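Local atomic coordinates of collectin placenta 1 (Mus musculus, PDB entry 2OX9), a protein that binds glycans such as the leukocyte cell-surface Lewis(x) structure through a calcium-containing C-type lectin carbohydrate-recognition domain and probably acts as a scavenger receptor. Residues 7-12 with 34-39. Residues are numbered along the deposited sequence; the frame is centred on the assembly and turned at random.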
loop_
_atom_site.group_PDB
_atom_site.type_symbol
_atom_site.label_atom_id
_atom_site.label_comp_id
_atom_site.label_asym_id
_atom_site.label_seq_id
_atom_site.Cartn_x
_atom_site.Cartn_y
_atom_site.Cartn_z
ATOM N N PRO A 7 6.400 18.364 -8.354
ATOM C CA PRO A 7 6.969 18.576 -7.022
ATOM C C PRO A 7 6.183 17.740 -6.001
ATOM O O PRO A 7 4.993 17.478 -6.192
ATOM C CB PRO A 7 6.831 20.087 -6.815
ATOM C CG PRO A 7 5.768 20.498 -7.792
ATOM C CD PRO A 7 6.046 19.642 -8.988
ATOM N N HIS A 8 6.869 17.317 -4.943
ATOM C CA HIS A 8 6.306 16.476 -3.880
ATOM C C HIS A 8 6.375 15.002 -4.231
ATOM O O HIS A 8 6.151 14.150 -3.378
ATOM C CB HIS A 8 4.848 16.826 -3.569
ATOM C CG HIS A 8 4.680 18.131 -2.861
ATOM N ND1 HIS A 8 4.229 19.267 -3.496
ATOM C CD2 HIS A 8 4.920 18.487 -1.579
ATOM C CE1 HIS A 8 4.195 20.267 -2.633
ATOM N NE2 HIS A 8 4.610 19.819 -1.462
ATOM N N TRP A 9 6.674 14.702 -5.490
ATOM C CA TRP A 9 6.780 13.312 -5.929
ATOM C C TRP A 9 8.236 12.881 -6.082
ATOM O O TRP A 9 9.099 13.692 -6.424
ATOM C CB TRP A 9 6.043 13.119 -7.251
ATOM C CG TRP A 9 4.567 13.320 -7.116
ATOM C CD1 TRP A 9 3.920 14.496 -6.858
ATOM C CD2 TRP A 9 3.554 12.314 -7.203
ATOM N NE1 TRP A 9 2.565 14.282 -6.775
ATOM C CE2 TRP A 9 2.313 12.951 -6.985
ATOM C CE3 TRP A 9 3.571 10.932 -7.444
ATOM C CZ2 TRP A 9 1.104 12.257 -7.000
ATOM C CZ3 TRP A 9 2.365 10.245 -7.456
ATOM C CH2 TRP A 9 1.150 10.909 -7.236
ATOM N N LYS A 10 8.498 11.603 -5.822
ATOM C CA LYS A 10 9.839 11.042 -5.934
ATOM C C LYS A 10 9.887 10.123 -7.148
ATOM O O LYS A 10 8.912 9.433 -7.449
ATOM C CB LYS A 10 10.190 10.204 -4.704
ATOM C CG LYS A 10 10.139 10.928 -3.364
ATOM C CD LYS A 10 11.205 12.002 -3.261
ATOM C CE LYS A 10 11.327 12.482 -1.826
ATOM N NZ LYS A 10 10.007 12.934 -1.308
ATOM N N ASN A 11 11.026 10.091 -7.826
ATOM C CA ASN A 11 11.154 9.232 -8.986
ATOM C C ASN A 11 11.991 7.978 -8.722
ATOM O O ASN A 11 12.953 7.992 -7.951
ATOM C CB ASN A 11 11.760 10.005 -10.155
ATOM C CG ASN A 11 13.223 10.318 -9.946
ATOM O OD1 ASN A 11 13.588 11.047 -9.021
ATOM N ND2 ASN A 11 14.075 9.765 -10.804
ATOM N N PHE A 12 11.576 6.886 -9.348
ATOM C CA PHE A 12 12.270 5.605 -9.278
ATOM C C PHE A 12 12.012 5.017 -10.661
ATOM O O PHE A 12 10.868 4.769 -11.016
ATOM C CB PHE A 12 11.677 4.692 -8.212
ATOM C CG PHE A 12 12.347 3.348 -8.144
ATOM C CD1 PHE A 12 13.692 3.249 -7.806
ATOM C CD2 PHE A 12 11.645 2.186 -8.446
ATOM C CE1 PHE A 12 14.331 2.011 -7.770
ATOM C CE2 PHE A 12 12.275 0.942 -8.411
ATOM C CZ PHE A 12 13.615 0.855 -8.075
ATOM N N GLU A 34 -6.473 8.645 -6.768
ATOM C CA GLU A 34 -7.232 8.712 -8.017
ATOM C C GLU A 34 -7.392 10.166 -8.459
ATOM O O GLU A 34 -7.371 10.471 -9.654
ATOM C CB GLU A 34 -8.605 8.056 -7.843
ATOM C CG GLU A 34 -8.530 6.571 -7.521
ATOM C CD GLU A 34 -9.893 5.958 -7.267
ATOM O OE1 GLU A 34 -10.818 6.717 -6.906
ATOM O OE2 GLU A 34 -10.032 4.720 -7.410
ATOM N N ASP A 35 -7.539 11.064 -7.490
ATOM C CA ASP A 35 -7.685 12.486 -7.780
ATOM C C ASP A 35 -6.400 13.051 -8.377
ATOM O O ASP A 35 -6.419 14.107 -9.015
ATOM C CB ASP A 35 -8.042 13.253 -6.500
ATOM C CG ASP A 35 -7.741 14.748 -6.597
ATOM O OD1 ASP A 35 -6.550 15.139 -6.548
ATOM O OD2 ASP A 35 -8.697 15.541 -6.723
ATOM N N LYS A 36 -5.291 12.345 -8.165
ATOM C CA LYS A 36 -3.987 12.768 -8.679
ATOM C C LYS A 36 -3.617 11.992 -9.948
ATOM O O LYS A 36 -2.490 12.080 -10.429
ATOM C CB LYS A 36 -2.897 12.516 -7.630
ATOM C CG LYS A 36 -3.215 12.998 -6.232
ATOM C CD LYS A 36 -3.406 14.497 -6.172
ATOM C CE LYS A 36 -3.819 14.935 -4.762
ATOM N NZ LYS A 36 -5.141 14.351 -4.350
ATOM N N SER A 37 -4.568 11.235 -10.484
ATOM C CA SER A 37 -4.323 10.420 -11.667
ATOM C C SER A 37 -3.248 9.378 -11.334
ATOM O O SER A 37 -2.342 9.122 -12.124
ATOM C CB SER A 37 -3.865 11.288 -12.845
ATOM O OG SER A 37 -4.874 12.214 -13.217
ATOM N N SER A 38 -3.370 8.779 -10.154
ATOM C CA SER A 38 -2.436 7.759 -9.696
ATOM C C SER A 38 -3.215 6.690 -8.942
ATOM O O SER A 38 -4.432 6.799 -8.788
ATOM C CB SER A 38 -1.378 8.385 -8.775
ATOM O OG SER A 38 -1.951 8.925 -7.595
ATOM N N HIS A 39 -2.515 5.665 -8.467
ATOM C CA HIS A 39 -3.158 4.601 -7.707
ATOM C C HIS A 39 -2.330 4.268 -6.469
ATOM O O HIS A 39 -1.133 4.559 -6.422
ATOM C CB HIS A 39 -3.310 3.342 -8.570
ATOM C CG HIS A 39 -2.012 2.779 -9.053
ATOM N ND1 HIS A 39 -1.199 1.993 -8.261
ATOM C CD2 HIS A 39 -1.366 2.916 -10.235
ATOM C CE1 HIS A 39 -0.108 1.676 -8.933
ATOM N NE2 HIS A 39 -0.185 2.223 -10.134
#
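Trp-9, next to strand 10-12, sets the edge of its indole against Lys-36 and Ser-38, just past the helix 26-35 of the C-type lectin fold. The backbones stay well apart, with 11.1 Å between the CA atoms of Trp-9 and Lys-36, so side chains bridge the gap, the long indole covering most of the distance.

The contact is van der Waals in kind: no hydrogen bond joins the segments, and they bury 91 Å² in all. Two atoms of the six-membered ring do the touching. CZ2 of Trp-9 lies 4.1 Å from CB of Lys-36, while CH2 of Trp-9 meets OG of Ser-38 at 3.7 Å, the hydroxyl oxygen being in the ring plane. The indole also meets the ring of Tyr-18 on strand 15-19 and makes a cation-pi contact with Lys-130 on strand 125-131.

Hydrogen bonds shape the turn that carries Lys-36 and Ser-38. A Schellman motif ends the helix, with Ser-37 at positive phi (63°) as the C-prime residue; its N bonds to O of Glu-34 at 3.0 Å, and N of Ser-38 returns to O of Cys-33. The OG of Ser-38 bonds to that same carbonyl, which anchors the hydroxyl that the indole edge touches.

Charged groups lie beside the packing. Bends at chi2 and chi4 lead the lysine chain away from the indole, and its ammonium bonds to O of Phe-32. NZ of Lys-36 also forms a 2.7 Å salt bridge to OD1 of Asp-35, approaching from 48° above the carboxylate plane.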